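Csc2 (Thermofilum pendens, PDB 4TXD) probably binds RNA as the Cas7-family protein of a type I-D CRISPR immune system, and carries a bound zinc ion. Local coordinates at residues G163-G166 / H170-I173; E142-T147 / D346-S351; N215-T218 / S223-G226; L65-E70 / T74-T79. One frame throughout, in Å; residues are numbered along the deposited sequence.

Interaction 1 (G163-G166 / H170-I173); sequences GMDG and HCTI. With ZN (zinc ion), chain B.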
loop_
_atom_site.group_PDB
_atom_site.type_symbol
_atom_site.label_atom_id
_atom_site.label_comp_id
_atom_site.label_asym_id
_atom_site.label_seq_id
_atom_site.Cartn_x
_atom_site.Cartn_y
_atom_site.Cartn_z
ATOM N N GLY A 163 7.658 4.056 18.889
ATOM C CA GLY A 163 8.030 3.495 17.603
ATOM C C GLY A 163 6.916 2.660 17.002
ATOM O O GLY A 163 5.751 2.831 17.361
ATOM N N MET A 164 7.265 1.760 16.093
ATOM C CA MET A 164 6.320 0.840 15.503
ATOM C C MET A 164 6.031 -0.251 16.512
ATOM O O MET A 164 6.879 -0.563 17.295
ATOM C CB MET A 164 6.881 0.259 14.205
ATOM C CG MET A 164 6.779 1.191 13.008
ATOM S SD MET A 164 7.738 0.787 11.542
ATOM C CE MET A 164 6.641 -0.334 10.723
ATOM N N ASP A 165 4.833 -0.819 16.488
ATOM C CA ASP A 165 4.494 -1.837 17.457
ATOM C C ASP A 165 4.833 -3.252 17.005
ATOM O O ASP A 165 5.045 -4.118 17.804
ATOM C CB ASP A 165 3.044 -1.736 17.896
ATOM C CG ASP A 165 2.075 -1.736 16.750
ATOM O OD1 ASP A 165 2.367 -2.293 15.727
ATOM O OD2 ASP A 165 0.996 -1.190 16.888
ATOM N N GLY A 166 4.883 -3.449 15.710
ATOM C CA GLY A 166 5.180 -4.731 15.159
ATOM C C GLY A 166 4.043 -5.711 15.128
ATOM O O GLY A 166 4.252 -6.836 14.791
ATOM N N HIS A 170 -0.838 -2.232 9.833
ATOM C CA HIS A 170 0.084 -1.626 8.910
ATOM C C HIS A 170 1.464 -2.243 9.038
ATOM O O HIS A 170 2.109 -2.439 8.077
ATOM C CB HIS A 170 0.077 -0.099 8.963
ATOM C CG HIS A 170 1.154 0.493 9.788
ATOM N ND1 HIS A 170 2.449 0.590 9.357
ATOM C CD2 HIS A 170 1.132 1.017 11.027
ATOM C CE1 HIS A 170 3.181 1.152 10.289
ATOM N NE2 HIS A 170 2.406 1.413 11.318
ATOM N N CYS A 171 1.857 -2.594 10.241
ATOM C CA CYS A 171 3.119 -3.282 10.431
ATOM C C CYS A 171 3.145 -4.650 9.799
ATOM O O CYS A 171 4.061 -4.977 9.133
ATOM C CB CYS A 171 3.466 -3.398 11.902
ATOM S SG CYS A 171 4.010 -1.900 12.697
ATOM N N THR A 172 2.114 -5.431 10.020
ATOM C CA THR A 172 2.107 -6.789 9.555
ATOM C C THR A 172 1.903 -6.908 8.065
ATOM O O THR A 172 2.374 -7.809 7.450
ATOM C CB THR A 172 1.098 -7.654 10.318
ATOM O OG1 THR A 172 -0.206 -7.174 10.101
ATOM C CG2 THR A 172 1.393 -7.617 11.769
ATOM N N ILE A 173 1.193 -5.967 7.493
ATOM C CA ILE A 173 0.910 -6.046 6.067
ATOM C C ILE A 173 2.054 -5.454 5.240
ATOM O O ILE A 173 2.500 -6.057 4.261
ATOM C CB ILE A 173 -0.412 -5.311 5.710
ATOM C CG1 ILE A 173 -1.616 -6.101 6.247
ATOM C CG2 ILE A 173 -0.545 -5.149 4.204
ATOM C CD1 ILE A 173 -2.913 -5.302 6.225
HETATM ZN ZN ZN B . 2.134 -1.077 13.919
#
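Asp165 and Cys171 converge on one zinc ion, and with Cys146 and Cys168 they complete a site of one aspartate and three cysteines. Cys171 sits on helix 169-174, three residues beyond Cys168, and Asp165 comes from the loop before it, so the metal ties that loop to the helix. The carboxylate enters through one branch: Asp165 OD1 lies 2.2 Å from the zinc, while OD2 turns away from the metal and accepts the indole N-H of Trp144. Beside OD1, roughly at a right angle round the metal, Cys171 SG lies 2.4 Å from the zinc, its first torsion (chi1 -74°) setting the sulfur anti to the carbonyl carbon, on the side of the loop. The same sulfur accepts a weak hydrogen bond from Gly166 N at 3.5 Å, which may help spread the negative charge of the metal-bound thiolate. Gly166 has a positive phi of 80°, where a CB would press against the carbonyl O of Asp165. Met164 bends at chi3 and lays its methyl beside the site, with CE 3.6 Å from Cys171 SG. That methyl meets the His170 ring at a slant, CE lying 3.8 Å from CE1, while Cys171 SG stands over one face of the ring, near its rim. The buried Gly166 O finds no hydrogen-bond partner; across the contact its closest neighbour is the methyl CG2 of Thr172, 4.2 Å away.

Interaction 2 (E142-T147 / D346-S351); sequences EEWNCT and DLWRSS. With ZN (zinc ion), chain B.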
loop_
_atom_site.group_PDB
_atom_site.type_symbol
_atom_site.label_atom_id
_atom_site.label_comp_id
_atom_site.label_asym_id
_atom_site.label_seq_id
_atom_site.Cartn_x
_atom_site.Cartn_y
_atom_site.Cartn_z
ATOM N N GLU A 142 -2.754 0.647 26.662
ATOM C CA GLU A 142 -4.176 0.532 26.384
ATOM C C GLU A 142 -4.647 1.636 25.458
ATOM O O GLU A 142 -5.608 1.487 24.774
ATOM C CB GLU A 142 -4.986 0.549 27.667
ATOM C CG GLU A 142 -4.798 -0.682 28.536
ATOM C CD GLU A 142 -5.718 -0.689 29.750
ATOM O OE1 GLU A 142 -6.340 0.334 30.042
ATOM O OE2 GLU A 142 -5.795 -1.728 30.410
ATOM N N GLU A 143 -3.953 2.751 25.458
ATOM C CA GLU A 143 -4.155 3.770 24.431
ATOM C C GLU A 143 -3.325 3.382 23.217
ATOM O O GLU A 143 -2.136 3.672 23.180
ATOM C CB GLU A 143 -3.751 5.161 24.933
ATOM C CG GLU A 143 -4.382 5.543 26.260
ATOM C CD GLU A 143 -5.812 5.060 26.372
ATOM O OE1 GLU A 143 -6.666 5.553 25.601
ATOM O OE2 GLU A 143 -6.075 4.174 27.219
ATOM N N TRP A 144 -3.926 2.727 22.237
ATOM C CA TRP A 144 -3.167 2.259 21.092
ATOM C C TRP A 144 -2.670 3.353 20.167
ATOM O O TRP A 144 -3.384 4.238 19.815
ATOM C CB TRP A 144 -3.898 1.192 20.275
ATOM C CG TRP A 144 -3.111 0.760 19.088
ATOM C CD1 TRP A 144 -2.106 -0.135 19.052
ATOM C CD2 TRP A 144 -3.199 1.306 17.790
ATOM N NE1 TRP A 144 -1.587 -0.224 17.804
ATOM C CE2 TRP A 144 -2.236 0.662 17.003
ATOM C CE3 TRP A 144 -4.003 2.268 17.205
ATOM C CZ2 TRP A 144 -2.071 0.948 15.672
ATOM C CZ3 TRP A 144 -3.833 2.543 15.903
ATOM C CH2 TRP A 144 -2.878 1.889 15.140
ATOM N N ASN A 145 -1.438 3.192 19.727
ATOM C CA ASN A 145 -0.974 3.963 18.595
ATOM C C ASN A 145 0.218 3.256 17.982
ATOM O O ASN A 145 0.852 2.420 18.629
ATOM C CB ASN A 145 -0.610 5.396 19.005
ATOM C CG ASN A 145 -0.529 6.344 17.816
ATOM O OD1 ASN A 145 -1.148 6.116 16.774
ATOM N ND2 ASN A 145 0.241 7.412 17.970
ATOM N N CYS A 146 0.491 3.570 16.723
ATOM C CA CYS A 146 1.685 3.089 16.050
ATOM C C CYS A 146 2.206 4.230 15.185
ATOM O O CYS A 146 1.467 5.153 14.840
ATOM C CB CYS A 146 1.384 1.831 15.217
ATOM S SG CYS A 146 2.857 0.926 14.553
ATOM N N THR A 147 3.454 4.167 14.818
ATOM C CA THR A 147 3.945 5.136 13.881
ATOM C C THR A 147 4.199 4.510 12.545
ATOM O O THR A 147 4.092 3.316 12.377
ATOM C CB THR A 147 5.247 5.734 14.326
ATOM O OG1 THR A 147 5.642 6.650 13.330
ATOM C CG2 THR A 147 6.295 4.684 14.462
ATOM N N ASP A 346 -12.207 -7.067 11.954
ATOM C CA ASP A 346 -11.696 -8.298 11.391
ATOM C C ASP A 346 -10.252 -8.112 10.929
ATOM O O ASP A 346 -9.460 -9.052 10.966
ATOM C CB ASP A 346 -12.584 -8.765 10.257
ATOM C CG ASP A 346 -13.993 -9.047 10.726
ATOM O OD1 ASP A 346 -14.139 -9.771 11.731
ATOM O OD2 ASP A 346 -14.945 -8.524 10.116
ATOM N N LEU A 347 -9.916 -6.890 10.530
ATOM C CA LEU A 347 -8.546 -6.559 10.157
ATOM C C LEU A 347 -7.602 -6.713 11.352
ATOM O O LEU A 347 -6.510 -7.273 11.239
ATOM C CB LEU A 347 -8.469 -5.134 9.610
ATOM C CG LEU A 347 -7.077 -4.655 9.182
ATOM C CD1 LEU A 347 -6.551 -5.454 7.972
ATOM C CD2 LEU A 347 -7.064 -3.126 8.933
ATOM N N TRP A 348 -8.011 -6.200 12.487
ATOM C CA TRP A 348 -7.227 -6.314 13.703
ATOM C C TRP A 348 -7.120 -7.787 14.146
ATOM O O TRP A 348 -6.067 -8.251 14.460
ATOM C CB TRP A 348 -7.803 -5.443 14.800
ATOM C CG TRP A 348 -7.172 -4.152 15.064
ATOM C CD1 TRP A 348 -7.752 -2.956 14.961
ATOM C CD2 TRP A 348 -5.857 -3.905 15.546
ATOM N NE1 TRP A 348 -6.915 -1.980 15.320
ATOM C CE2 TRP A 348 -5.729 -2.530 15.688
ATOM C CE3 TRP A 348 -4.771 -4.713 15.870
ATOM C CZ2 TRP A 348 -4.583 -1.947 16.139
ATOM C CZ3 TRP A 348 -3.650 -4.132 16.299
ATOM C CH2 TRP A 348 -3.545 -2.769 16.432
ATOM N N ARG A 349 -8.222 -8.509 14.122
ATOM C CA ARG A 349 -8.189 -9.957 14.384
ATOM C C ARG A 349 -7.165 -10.666 13.496
ATOM O O ARG A 349 -6.408 -11.521 13.958
ATOM C CB ARG A 349 -9.562 -10.602 14.157
ATOM C CG ARG A 349 -10.603 -10.376 15.258
ATOM C CD ARG A 349 -11.982 -10.916 14.835
ATOM N NE ARG A 349 -11.899 -12.294 14.364
ATOM C CZ ARG A 349 -12.204 -12.700 13.131
ATOM N NH1 ARG A 349 -12.645 -11.845 12.221
ATOM N NH2 ARG A 349 -12.076 -13.977 12.807
ATOM N N SER A 350 -7.156 -10.314 12.214
ATOM C CA SER A 350 -6.222 -10.905 11.255
ATOM C C SER A 350 -4.768 -10.525 11.558
ATOM O O SER A 350 -3.847 -11.333 11.382
ATOM C CB SER A 350 -6.587 -10.468 9.836
ATOM O OG SER A 350 -5.927 -11.256 8.872
ATOM N N SER A 351 -4.550 -9.320 12.024
ATOM C CA SER A 351 -3.213 -8.859 12.252
ATOM C C SER A 351 -2.614 -9.533 13.462
ATOM O O SER A 351 -1.505 -9.944 13.434
ATOM C CB SER A 351 -3.155 -7.356 12.432
ATOM O OG SER A 351 -1.868 -6.848 12.396
HETATM ZN ZN ZN B . 2.134 -1.077 13.919
#
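The backbones at Trp144 and Trp348 stay far apart, with 12.0 Å between their CA atoms, so a non-helical loop and a short piece of helix 343-365 meet through two indoles alone. These rings form an edge-to-face (T-shaped) pair: the planes stand at 88°, and the five-membered ring of Trp144 is 4.9 Å from the six-membered ring of Trp348, centroid to centroid. Trp348 supplies the edge. Its CZ2 comes down over the centre of the Trp144 indole, 3.6 Å from CE2, and its CH2 lies 3.5 Å from Trp144 NE1. On the opposite face of the Trp144 indole sits the backbone N of Cys146, so the ring is sandwiched between its own loop and the helix. Extension of Trp144 away from its backbone N (chi1 178°) carries the indole across to Trp348 and places NE1 where it can donate to Asp165 OD2. Replacing Trp144 by an alanine would probably leave that carboxylate oxygen without its N-H mate and open a gap under the edge of Trp348. Leu109 of helix 94-115 packs on both indoles. Two residues along the loop, Cys146 SG binds the zinc at 2.2 Å. The pair belongs to the second shell of the Cys3Asp zinc site, where an indole N-H probably helps to orient a metal-binding carboxylate and an aromatic stack joins the loop to a helix some 200 residues later.

Interaction 3 (N215-T218 / S223-G226); sequences NKVT and SMTG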
loop_
_atom_site.group_PDB
_atom_site.type_symbol
_atom_site.label_atom_id
_atom_site.label_comp_id
_atom_site.label_asym_id
_atom_site.label_seq_id
_atom_site.Cartn_x
_atom_site.Cartn_y
_atom_site.Cartn_z
ATOM N N ASN A 215 16.320 24.207 -10.322
ATOM C CA ASN A 215 16.610 23.305 -9.252
ATOM C C ASN A 215 18.120 23.369 -9.017
ATOM O O ASN A 215 18.859 23.619 -9.912
ATOM C CB ASN A 215 16.248 21.882 -9.609
ATOM C CG ASN A 215 14.764 21.621 -9.563
ATOM O OD1 ASN A 215 14.038 22.236 -8.846
ATOM N ND2 ASN A 215 14.343 20.679 -10.338
ATOM N N LYS A 216 18.541 23.084 -7.812
ATOM C CA LYS A 216 19.943 23.033 -7.504
ATOM C C LYS A 216 20.200 22.010 -6.426
ATOM O O LYS A 216 19.495 21.966 -5.481
ATOM C CB LYS A 216 20.419 24.404 -7.059
ATOM C CG LYS A 216 21.907 24.528 -6.899
ATOM C CD LYS A 216 22.313 25.942 -6.541
ATOM C CE LYS A 216 23.793 26.032 -6.317
ATOM N NZ LYS A 216 24.205 27.336 -5.754
ATOM N N VAL A 217 21.202 21.180 -6.614
ATOM C CA VAL A 217 21.650 20.274 -5.567
ATOM C C VAL A 217 23.160 20.404 -5.429
ATOM O O VAL A 217 23.881 20.600 -6.411
ATOM C CB VAL A 217 21.283 18.784 -5.826
ATOM C CG1 VAL A 217 19.763 18.577 -5.818
ATOM C CG2 VAL A 217 21.855 18.307 -7.125
ATOM N N THR A 218 23.629 20.294 -4.199
ATOM C CA THR A 218 25.049 20.425 -3.919
ATOM C C THR A 218 25.489 19.336 -2.963
ATOM O O THR A 218 24.694 18.827 -2.164
ATOM C CB THR A 218 25.396 21.778 -3.287
ATOM O OG1 THR A 218 24.813 21.833 -1.979
ATOM C CG2 THR A 218 24.895 22.939 -4.126
ATOM N N SER A 223 28.271 20.967 -7.443
ATOM C CA SER A 223 26.950 21.497 -7.580
ATOM C C SER A 223 26.353 21.120 -8.942
ATOM O O SER A 223 27.043 20.878 -9.872
ATOM C CB SER A 223 26.962 23.001 -7.407
ATOM O OG SER A 223 27.640 23.591 -8.443
ATOM N N MET A 224 25.039 21.087 -8.996
ATOM C CA MET A 224 24.346 20.740 -10.179
ATOM C C MET A 224 23.056 21.561 -10.257
ATOM O O MET A 224 22.332 21.676 -9.346
ATOM C CB MET A 224 24.072 19.237 -10.181
ATOM C CG MET A 224 23.074 18.746 -11.179
ATOM S SD MET A 224 23.032 16.976 -11.444
ATOM C CE MET A 224 22.918 16.344 -9.820
ATOM N N THR A 225 22.852 22.157 -11.386
ATOM C CA THR A 225 21.628 22.820 -11.909
ATOM C C THR A 225 21.157 22.447 -13.466
ATOM O O THR A 225 21.941 21.790 -14.064
ATOM C CB THR A 225 21.760 24.361 -11.791
ATOM O OG1 THR A 225 22.771 24.831 -12.700
ATOM C CG2 THR A 225 22.101 24.786 -10.377
ATOM N N GLY A 226 20.128 23.046 -13.980
ATOM C CA GLY A 226 19.791 22.871 -15.346
ATOM C C GLY A 226 18.422 22.267 -15.505
ATOM O O GLY A 226 17.865 21.709 -14.619
#
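Val217 and Met224 pair at the base end of the strands of a small antiparallel beta hairpin, 217-219 and 222-224, which projects from the body of the protein. Backbone hydrogen bonds come first. The two residues form a hydrogen-bonded pair with bonds in both directions: Val217 N donates to Met224 O at 3.0 Å, and Met224 N returns a bond to Val217 O at 2.9 Å. The next pair, Thr218 with Ser223, is non-hydrogen-bonded. Weaker CA-H...O contacts fill in between these, from Lys216 CA to Met224 O and from Ser223 CA to Val217 O. The carbonyl oxygen of Asn215 is buried by the contact and has no hydrogen-bond partner.

The apolar contacts divide between the two faces of the hairpin. On one, Val217 and Met224 lie side by side, the thioether bending at chi3 (51°) to bring CE back to 3.5 Å from Val217 CG2, a tight approach. On the other, Thr218 CG2 rests 3.9 Å from Ser223 CB. At the base, the Asn215 amide leaves the pairing altogether and gives its ND2 hydrogens to Leu229 O and Glu232 O.

With one reciprocal pair of backbone bonds and thin, largely exposed side-chain cover, the cohesion of these residues probably rests chiefly on main-chain hydrogen bonds, not on a hydrophobic core.

Interaction 4 (L65-E70 / T74-T79); sequences LLLRTE and TINMTT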
loop_
_atom_site.group_PDB
_atom_site.type_symbol
_atom_site.label_atom_id
_atom_site.label_comp_id
_atom_site.label_asym_id
_atom_site.label_seq_id
_atom_site.Cartn_x
_atom_site.Cartn_y
_atom_site.Cartn_z
ATOM N N LEU A 65 1.112 18.153 -8.041
ATOM C CA LEU A 65 1.815 17.212 -7.195
ATOM C C LEU A 65 3.286 17.544 -7.140
ATOM O O LEU A 65 3.853 17.672 -8.173
ATOM C CB LEU A 65 1.734 15.811 -7.727
ATOM C CG LEU A 65 0.508 14.987 -7.537
ATOM C CD1 LEU A 65 0.746 13.591 -8.045
ATOM C CD2 LEU A 65 0.134 14.993 -6.075
ATOM N N LEU A 66 3.896 17.621 -6.065
ATOM C CA LEU A 66 5.325 17.893 -5.976
ATOM C C LEU A 66 6.082 16.597 -5.697
ATOM O O LEU A 66 5.806 15.912 -4.713
ATOM C CB LEU A 66 5.613 18.930 -4.890
ATOM C CG LEU A 66 4.711 20.167 -4.840
ATOM C CD1 LEU A 66 5.148 21.109 -3.724
ATOM C CD2 LEU A 66 4.685 20.889 -6.179
ATOM N N LEU A 67 6.901 16.239 -6.456
ATOM C CA LEU A 67 7.842 15.135 -6.367
ATOM C C LEU A 67 9.251 15.600 -5.988
ATOM O O LEU A 67 9.770 16.465 -6.582
ATOM C CB LEU A 67 7.917 14.318 -7.648
ATOM C CG LEU A 67 6.631 13.703 -8.181
ATOM C CD1 LEU A 67 6.798 13.005 -9.513
ATOM C CD2 LEU A 67 6.020 12.779 -7.166
ATOM N N ARG A 68 9.818 14.971 -4.986
ATOM C CA ARG A 68 11.170 15.259 -4.554
ATOM C C ARG A 68 11.969 13.992 -4.412
ATOM O O ARG A 68 11.489 13.038 -3.922
ATOM C CB ARG A 68 11.174 15.946 -3.214
ATOM C CG ARG A 68 10.445 17.231 -3.186
ATOM C CD ARG A 68 10.535 17.830 -1.809
ATOM N NE ARG A 68 11.230 19.075 -1.829
ATOM C CZ ARG A 68 10.632 20.250 -1.762
ATOM N NH1 ARG A 68 11.343 21.349 -1.793
ATOM N NH2 ARG A 68 9.324 20.317 -1.663
ATOM N N THR A 69 13.197 14.013 -4.888
ATOM C CA THR A 69 14.080 12.863 -4.696
ATOM C C THR A 69 14.404 12.695 -3.214
ATOM O O THR A 69 14.324 13.654 -2.460
ATOM C CB THR A 69 15.388 13.023 -5.488
ATOM O OG1 THR A 69 15.931 14.323 -5.224
ATOM C CG2 THR A 69 15.116 12.886 -6.979
ATOM N N GLU A 70 14.755 11.480 -2.797
ATOM C CA GLU A 70 15.210 11.251 -1.426
ATOM C C GLU A 70 16.449 10.365 -1.386
ATOM O O GLU A 70 16.361 9.179 -1.062
ATOM C CB GLU A 70 14.112 10.611 -0.578
ATOM C CG GLU A 70 13.781 11.377 0.694
ATOM C CD GLU A 70 12.725 12.446 0.475
ATOM O OE1 GLU A 70 13.090 13.604 0.173
ATOM O OE2 GLU A 70 11.525 12.124 0.606
ATOM N N THR A 74 17.462 7.744 -6.257
ATOM C CA THR A 74 15.995 7.899 -6.351
ATOM C C THR A 74 15.607 8.784 -7.538
ATOM O O THR A 74 16.340 9.698 -7.921
ATOM C CB THR A 74 15.368 8.493 -5.068
ATOM O OG1 THR A 74 15.937 9.774 -4.790
ATOM C CG2 THR A 74 15.578 7.558 -3.873
ATOM N N ILE A 75 14.451 8.516 -8.130
ATOM C CA ILE A 75 14.100 9.201 -9.364
ATOM C C ILE A 75 12.678 9.735 -9.341
ATOM O O ILE A 75 11.821 9.211 -8.631
ATOM C CB ILE A 75 14.248 8.280 -10.594
ATOM C CG1 ILE A 75 13.258 7.123 -10.520
ATOM C CG2 ILE A 75 15.723 7.777 -10.745
ATOM C CD1 ILE A 75 13.164 6.330 -11.807
ATOM N N ASN A 76 12.460 10.794 -10.116
ATOM C CA ASN A 76 11.135 11.388 -10.315
ATOM C C ASN A 76 10.662 11.323 -11.763
ATOM O O ASN A 76 9.498 11.596 -12.058
ATOM C CB ASN A 76 11.141 12.856 -9.882
ATOM C CG ASN A 76 11.316 13.030 -8.380
ATOM O OD1 ASN A 76 10.816 12.232 -7.576
ATOM N ND2 ASN A 76 12.034 14.084 -7.994
ATOM N N MET A 77 11.585 11.021 -12.670
ATOM C CA MET A 77 11.278 10.995 -14.096
ATOM C C MET A 77 11.851 9.719 -14.684
ATOM O O MET A 77 12.939 9.280 -14.297
ATOM C CB MET A 77 11.866 12.207 -14.840
ATOM C CG MET A 77 11.355 13.550 -14.388
ATOM S SD MET A 77 9.616 13.827 -14.823
ATOM C CE MET A 77 9.719 14.223 -16.558
ATOM N N THR A 78 11.133 9.148 -15.639
ATOM C CA THR A 78 11.576 7.909 -16.250
ATOM C C THR A 78 11.068 7.841 -17.686
ATOM O O THR A 78 10.144 8.549 -18.057
ATOM C CB THR A 78 11.084 6.680 -15.451
ATOM O OG1 THR A 78 11.791 5.516 -15.888
ATOM C CG2 THR A 78 9.562 6.465 -15.636
ATOM N N THR A 79 11.672 6.984 -18.498
ATOM C CA THR A 79 11.324 6.933 -19.918
ATOM C C THR A 79 10.303 5.860 -20.267
ATOM O O THR A 79 10.473 4.702 -19.920
ATOM C CB THR A 79 12.587 6.687 -20.780
ATOM O OG1 THR A 79 13.510 7.754 -20.561
ATOM C CG2 THR A 79 12.234 6.598 -22.276
#
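The carboxamide of Asn76 is wedged between Leu67 and Thr69, one on each face. Leu67 CB sits almost directly above the amide carbon, 3.7 Å from Asn76 CG. Over the opposite face comes the methyl of Thr69, its CG2 3.5 Å from Asn76 ND2, the two side chains crossing at about a right angle. The outer end of the amide is turned toward the backbone between Arg68 and Thr69, yet no bond forms there: Thr69 N and Asn76 ND2 are both donors. The amide is instead satisfied by a third part of the chain, ND2 giving a hydrogen bond to Phe230 O and OD1 accepting one from Lys96 NZ, which also binds Arg68 O.

Nearer the turn, Thr74 takes over. Its first torsion (chi1 59°) places OG1 between the backbone N and the carbonyl carbon, where it receives the N-H of Glu70 at 2.9 Å, bent to 138° at the hydrogen. The same hydroxyl bonds to Gly71 O, and it lies 3.4 Å from Thr69 CB. With an alanine here, the Glu70 N-H is likely to lose its acceptor and the turn through Gly71 its side-chain tie.

The facing parts run antiparallel, 173° apart, without backbone hydrogen bonds between them, as the chain passes from strand 65-68 of a three-stranded sheet to edge strand 77-82 of the large one. Side chains therefore do the joining: a threonine hydroxyl closes the turn, and an amide held flat between aliphatic groups links it to Phe230 and Lys96.

Interactions 1 and 2 are buried, interaction 4 partly so, and interaction 3 lies at the surface. The first two share the zinc ion and touch each other, interaction 1 nested along the chain within the stretch that interaction 2 closes; metal ligation dominates the former, aromatic stacking the latter, and a probable hydrogen bond between Thr172 OG1 and Ser351 OG adds a further tie. Interactions 3 and 4 lie apart from the metal, their centres about 15 Å from each other; like interaction 1, both join segments close in the chain. Interaction 3 is held by main-chain bonds, whereas interaction 4 relies on polar side chains at a sheet-to-sheet turn. Residues 229-232 serve both, taking bonds from Asn215 and Asn76.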